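Local structure of UDP-N-acetylglucosamine 4,6-dehydratase (Vibrio fischeri, 3PVZ) at residues V140-T145 / E183-R188; S164-A169 / A177-M182. The protein binds NAD in a Rossmann-type domain and probably acts as a lyase, dehydrating UDP-N-acetylglucosamine as a member of the polysaccharide synthase family. All blocks are in the same frame, centred on the assembly; numbering follows the deposited sequence.

Contact 1. Residues V140-T145 / E183-R188; sequences VNVFNT and EMFLMR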
# COMPACT_ATOMS: atom_id res chain seq x y z
N VAL A 140 9.52 -4.54 7.84
CA VAL A 140 8.07 -4.56 8.09
C VAL A 140 7.65 -5.84 8.82
O VAL A 140 6.85 -5.76 9.76
CB VAL A 140 7.26 -4.42 6.81
CG1 VAL A 140 5.76 -4.63 7.13
CG2 VAL A 140 7.48 -3.06 6.16
N ASN A 141 8.16 -7.01 8.43
CA ASN A 141 7.60 -8.21 9.00
C ASN A 141 8.32 -8.55 10.31
O ASN A 141 7.67 -9.05 11.21
CB ASN A 141 7.63 -9.44 8.07
CG ASN A 141 6.80 -9.30 6.80
OD1 ASN A 141 5.95 -8.40 6.62
ND2 ASN A 141 7.05 -10.23 5.87
N VAL A 142 9.62 -8.30 10.44
CA VAL A 142 10.35 -8.67 11.70
C VAL A 142 10.49 -7.48 12.68
O VAL A 142 9.87 -7.47 13.75
CB VAL A 142 11.73 -9.29 11.39
CG1 VAL A 142 12.43 -9.79 12.66
CG2 VAL A 142 11.58 -10.44 10.35
N PHE A 143 11.23 -6.46 12.27
CA PHE A 143 11.62 -5.38 13.16
C PHE A 143 10.51 -4.45 13.62
O PHE A 143 10.49 -4.06 14.77
CB PHE A 143 12.82 -4.62 12.60
CG PHE A 143 14.07 -5.48 12.57
CD1 PHE A 143 14.63 -5.95 13.76
CD2 PHE A 143 14.63 -5.87 11.38
CE1 PHE A 143 15.72 -6.77 13.73
CE2 PHE A 143 15.75 -6.67 11.35
CZ PHE A 143 16.28 -7.12 12.50
N ASN A 144 9.56 -4.13 12.76
CA ASN A 144 8.41 -3.33 13.14
C ASN A 144 7.57 -4.10 14.15
O ASN A 144 6.94 -3.52 15.06
CB ASN A 144 7.52 -3.01 11.94
CG ASN A 144 8.10 -1.92 11.04
OD1 ASN A 144 9.20 -1.39 11.27
ND2 ASN A 144 7.37 -1.58 9.98
N THR A 145 7.50 -5.40 13.96
CA THR A 145 6.68 -6.21 14.83
C THR A 145 7.31 -6.23 16.21
O THR A 145 6.63 -5.91 17.19
CB THR A 145 6.57 -7.64 14.29
OG1 THR A 145 6.10 -7.59 12.94
CG2 THR A 145 5.62 -8.47 15.13
N GLU A 183 8.47 -15.05 14.29
CA GLU A 183 7.97 -15.94 15.35
C GLU A 183 9.03 -16.16 16.46
O GLU A 183 8.70 -16.23 17.65
CB GLU A 183 7.59 -17.30 14.75
CG GLU A 183 7.01 -18.31 15.75
CD GLU A 183 6.66 -19.67 15.12
OE1 GLU A 183 7.34 -20.12 14.17
OE2 GLU A 183 5.70 -20.31 15.63
N MSE A 184 10.28 -16.23 16.08
CA MSE A 184 11.37 -16.33 17.08
C MSE A 184 11.39 -15.07 17.97
O MSE A 184 11.44 -15.15 19.21
CB MSE A 184 12.72 -16.46 16.39
CG MSE A 184 12.88 -17.71 15.57
SE MSE A 184 14.59 -17.72 14.61
CE MSE A 184 14.38 -19.36 13.61
N PHE A 185 11.30 -13.90 17.34
CA PHE A 185 11.26 -12.64 18.07
C PHE A 185 10.03 -12.57 18.94
O PHE A 185 10.08 -12.03 20.03
CB PHE A 185 11.34 -11.40 17.13
CG PHE A 185 12.72 -11.10 16.64
CD1 PHE A 185 13.56 -10.28 17.37
CD2 PHE A 185 13.22 -11.72 15.51
CE1 PHE A 185 14.86 -10.02 16.95
CE2 PHE A 185 14.51 -11.49 15.06
CZ PHE A 185 15.34 -10.62 15.78
N LEU A 186 8.91 -13.05 18.40
CA LEU A 186 7.63 -13.12 19.11
C LEU A 186 7.75 -14.03 20.35
O LEU A 186 7.22 -13.75 21.38
CB LEU A 186 6.58 -13.75 18.21
CG LEU A 186 5.47 -12.97 17.55
CD1 LEU A 186 6.00 -11.79 16.77
CD2 LEU A 186 4.61 -13.93 16.67
N MSE A 187 8.43 -15.15 20.21
CA MSE A 187 8.58 -16.05 21.32
C MSE A 187 9.34 -15.35 22.43
O MSE A 187 9.01 -15.54 23.58
CB MSE A 187 9.24 -17.38 20.92
CG MSE A 187 8.38 -18.37 20.13
SE MSE A 187 6.50 -18.66 20.71
CE MSE A 187 5.59 -17.36 19.50
N ARG A 188 10.36 -14.54 22.11
CA ARG A 188 11.11 -13.85 23.16
C ARG A 188 10.21 -12.86 23.86
O ARG A 188 10.23 -12.78 25.09
CB ARG A 188 12.32 -13.10 22.63
CG ARG A 188 13.01 -12.27 23.67
CD ARG A 188 14.44 -11.87 23.26
NE ARG A 188 14.42 -10.87 22.19
CZ ARG A 188 15.51 -10.33 21.65
NH1 ARG A 188 15.38 -9.44 20.69
NH2 ARG A 188 16.73 -10.71 22.06
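Val-142 sets its CG1 methyl obliquely against the CD2-CE2 part of the Phe-185 ring, 3.5 Å from CD2, with CE2 almost as near. The two side chains cross at about a right angle. CG1 gets there because it stands anti to the backbone N (chi1 -175°). Further along the same ring, Phe-143 comes in with its edge toward the Phe-185 face: an offset edge-to-face pair, centroids 6.0 Å apart and planes at 66°. This is a looser touch, CE1 of Phe-143 lying 4.4 Å from CZ of Phe-185, and Phe-143 also meets the ring of Phe-357 from helix 351-367. Glu-358 of that helix is touched by both phenylalanines.

On the side nearer the sheet, Thr-145 and Leu-186 meet methyl to methyl, CG2 to CD1 at 3.7 Å. The threonine can offer its methyl because its hydroxyl is turned back into its own helix, where OG1 donates to the carbonyl O of Asn-141 at 2.8 Å from above the carbonyl plane. Tyr-160 and Cys-162 of strand 159-163 lie against Thr-145 and Leu-186 respectively.

The helices themselves run nearly parallel, their local axes 18° apart and 9.8 Å at closest approach, and 166 Å² is buried between the segments. No hydrogen bond joins them. With aliphatic and aromatic groups doing all the touching and the threonine hydroxyl bonded within its own helix, the pairing rests on van der Waals and hydrophobic contact.

Contact 2. Residues S164-A169 / A177-M182; sequences STDKAA and ASKRIM. With NAD (nicotinamide-adenine-dinucleotide), chain E.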
# COMPACT_ATOMS: atom_id res chain seq x y z
N SER A 164 0.37 -15.67 12.17
CA SER A 164 1.37 -16.72 12.08
C SER A 164 1.74 -17.01 10.64
O SER A 164 1.03 -16.58 9.72
CB SER A 164 0.86 -18.00 12.73
OG SER A 164 1.28 -18.07 14.07
N THR A 165 2.83 -17.77 10.47
CA THR A 165 3.18 -18.43 9.21
C THR A 165 1.97 -19.16 8.66
O THR A 165 1.22 -19.77 9.42
CB THR A 165 4.33 -19.44 9.40
OG1 THR A 165 4.00 -20.33 10.47
CG2 THR A 165 5.63 -18.73 9.77
N ASP A 166 1.75 -19.08 7.36
CA ASP A 166 0.57 -19.69 6.74
C ASP A 166 0.49 -21.20 6.98
O ASP A 166 -0.61 -21.77 7.03
CB ASP A 166 0.54 -19.45 5.22
CG ASP A 166 0.42 -17.99 4.85
OD1 ASP A 166 0.32 -17.11 5.73
OD2 ASP A 166 0.44 -17.71 3.64
N LYS A 167 1.64 -21.85 7.14
CA LYS A 167 1.69 -23.29 7.33
C LYS A 167 2.70 -23.72 8.40
O LYS A 167 3.69 -23.02 8.68
CB LYS A 167 2.01 -24.00 6.01
CG LYS A 167 3.25 -23.47 5.29
CD LYS A 167 3.29 -23.97 3.84
CE LYS A 167 3.65 -22.84 2.86
NZ LYS A 167 3.10 -23.14 1.48
N ALA A 168 2.42 -24.88 8.99
CA ALA A 168 3.26 -25.42 10.04
C ALA A 168 4.59 -25.92 9.48
O ALA A 168 5.60 -25.95 10.18
CB ALA A 168 2.52 -26.52 10.77
N ALA A 169 4.59 -26.30 8.20
CA ALA A 169 5.77 -26.89 7.53
C ALA A 169 6.85 -25.85 7.36
O ALA A 169 6.56 -24.68 7.35
CB ALA A 169 5.39 -27.43 6.15
N ALA A 177 10.18 -17.57 5.41
CA ALA A 177 11.33 -17.49 6.33
C ALA A 177 11.23 -16.21 7.19
O ALA A 177 11.51 -16.24 8.40
CB ALA A 177 12.61 -17.53 5.58
N SER A 178 10.78 -15.10 6.60
CA SER A 178 10.70 -13.84 7.36
C SER A 178 9.68 -13.99 8.45
O SER A 178 9.96 -13.59 9.58
CB SER A 178 10.46 -12.59 6.49
OG SER A 178 9.12 -12.48 6.12
N LYS A 179 8.52 -14.56 8.14
CA LYS A 179 7.49 -14.81 9.16
C LYS A 179 8.01 -15.85 10.19
O LYS A 179 7.66 -15.80 11.37
CB LYS A 179 6.16 -15.29 8.55
CG LYS A 179 5.50 -14.39 7.46
CD LYS A 179 4.68 -13.24 8.07
CE LYS A 179 3.74 -12.56 7.01
NZ LYS A 179 2.50 -13.34 6.75
N ARG A 180 8.84 -16.79 9.77
CA ARG A 180 9.40 -17.76 10.71
C ARG A 180 10.40 -17.10 11.64
O ARG A 180 10.48 -17.44 12.82
CB ARG A 180 10.06 -18.92 9.97
CG ARG A 180 10.72 -19.92 10.88
CD ARG A 180 9.72 -20.64 11.81
NE ARG A 180 10.48 -21.45 12.76
CZ ARG A 180 10.74 -21.13 14.02
NH1 ARG A 180 10.24 -20.02 14.57
NH2 ARG A 180 11.47 -21.97 14.75
N ILE A 181 11.19 -16.17 11.12
CA ILE A 181 12.14 -15.44 11.95
C ILE A 181 11.36 -14.53 12.90
O ILE A 181 11.68 -14.43 14.09
CB ILE A 181 13.18 -14.65 11.11
CG1 ILE A 181 14.09 -15.61 10.35
CG2 ILE A 181 14.01 -13.72 11.99
CD1 ILE A 181 14.63 -15.06 9.06
N MSE A 182 10.31 -13.91 12.40
CA MSE A 182 9.45 -13.09 13.25
C MSE A 182 8.94 -13.82 14.50
O MSE A 182 8.95 -13.27 15.59
CB MSE A 182 8.23 -12.61 12.48
CG MSE A 182 7.32 -11.70 13.31
SE MSE A 182 5.47 -12.04 12.86
CE MSE A 182 5.48 -11.17 11.26
PA NAD E . -2.74 -6.67 2.94
O1A NAD E . -1.72 -6.38 1.89
O2A NAD E . -4.12 -6.42 2.42
O5B NAD E . -2.71 -5.58 4.10
C5B NAD E . -1.42 -5.37 4.73
C4B NAD E . -1.56 -3.95 5.29
O4B NAD E . -0.40 -3.54 5.99
C3B NAD E . -1.79 -2.93 4.13
O3B NAD E . -2.94 -2.14 4.36
C2B NAD E . -0.49 -2.10 4.14
O2B NAD E . -0.62 -0.79 3.62
C1B NAD E . -0.19 -2.19 5.66
N9A NAD E . 1.21 -1.88 5.93
C8A NAD E . 2.29 -2.46 5.39
N7A NAD E . 3.38 -1.91 5.81
C5A NAD E . 3.02 -0.98 6.74
C6A NAD E . 3.71 -0.06 7.53
N6A NAD E . 5.08 -0.10 7.47
N1A NAD E . 3.05 0.77 8.32
C2A NAD E . 1.72 0.77 8.36
N3A NAD E . 1.03 -0.06 7.61
C4A NAD E . 1.63 -0.93 6.81
O3 NAD E . -2.50 -8.17 3.50
PN NAD E . -3.75 -8.97 4.17
O1N NAD E . -4.40 -9.87 3.13
O2N NAD E . -4.75 -8.23 4.95
O5D NAD E . -2.89 -10.06 5.06
C5D NAD E . -2.43 -9.49 6.28
C4D NAD E . -1.60 -10.53 7.03
O4D NAD E . -2.26 -11.84 6.99
C3D NAD E . -0.23 -10.73 6.33
O3D NAD E . 0.81 -11.15 7.24
C2D NAD E . -0.50 -11.94 5.41
O2D NAD E . 0.70 -12.65 5.08
C1D NAD E . -1.41 -12.80 6.30
N1N NAD E . -2.18 -13.78 5.52
C2N NAD E . -3.04 -13.32 4.60
C3N NAD E . -3.80 -14.20 3.85
C7N NAD E . -4.73 -13.72 2.81
O7N NAD E . -5.30 -14.59 2.15
N7N NAD E . -4.92 -12.42 2.54
C4N NAD E . -3.68 -15.59 4.08
C5N NAD E . -2.80 -16.02 5.06
C6N NAD E . -2.05 -15.08 5.77
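The CG2 methyl of Thr-165 packs on CB of Lys-179 at 3.7 Å, the two side chains sliding past each other in opposite directions, and it also lies over the backbone at N of Arg-180. CG2, anti to the carbonyl carbon, faces the helix, while OG1 sits between the backbone N and the carbonyl carbon (chi1 52°) and donates within the loop to the carbonyl O of Lys-167 at 3.2 Å.

Hydrogen bonding to the cofactor belongs to Lys-179, an observed NAD-binding residue. Two kinks in the lysine chain (chi2 -83°, chi4 79°) bring NZ to both hydroxyls of the nicotinamide ribose, 2.6 Å from O2D and 2.8 Å from O3D of NAD. Two bonds from the one nitrogen hold the 2'- and 3'-hydroxyls together.

The electrostatic term is softer. OD1 of Asp-166 stands 4.5 Å from NZ of Lys-179, too far for a salt bridge. The same Asp-166 OD1 lies close to C6N and C5N of the nicotinamide ring.

In the fold, 164-169 is the first part of the loop that leads from strand 159-163 to helix 174-189. Ser-164 pairs through its backbone with Ala-198 at the end of strand 194-198, while helix 174-189 packs on helix 131-154 through Ser-178 and Met-182, and Ala-177 and Ile-181 touch Phe-379 of helix 372-382.

Following the chain from the N terminus, the first segment met is 140-145, on helix 131-154; strand 159-163 and the loop 164-169 come next, before the chain enters helix 174-189. Contact 2 closes the short loop between strand and helix, with seven residues between its segments. Contact 1 closes the longer one and encloses contact 2 entirely. Both use helix 174-189, contact 2 on its earlier turns and contact 1 on its later ones, with centres 11 Å apart. They also touch directly: Asn-141 ND2 lies 3.1 Å from Ser-178 OG, a probable hydrogen bond. Contact 1 pairs the two Rossmann-domain helices; contact 2 holds the strand's exit loop on helix 174-189 beside the cofactor.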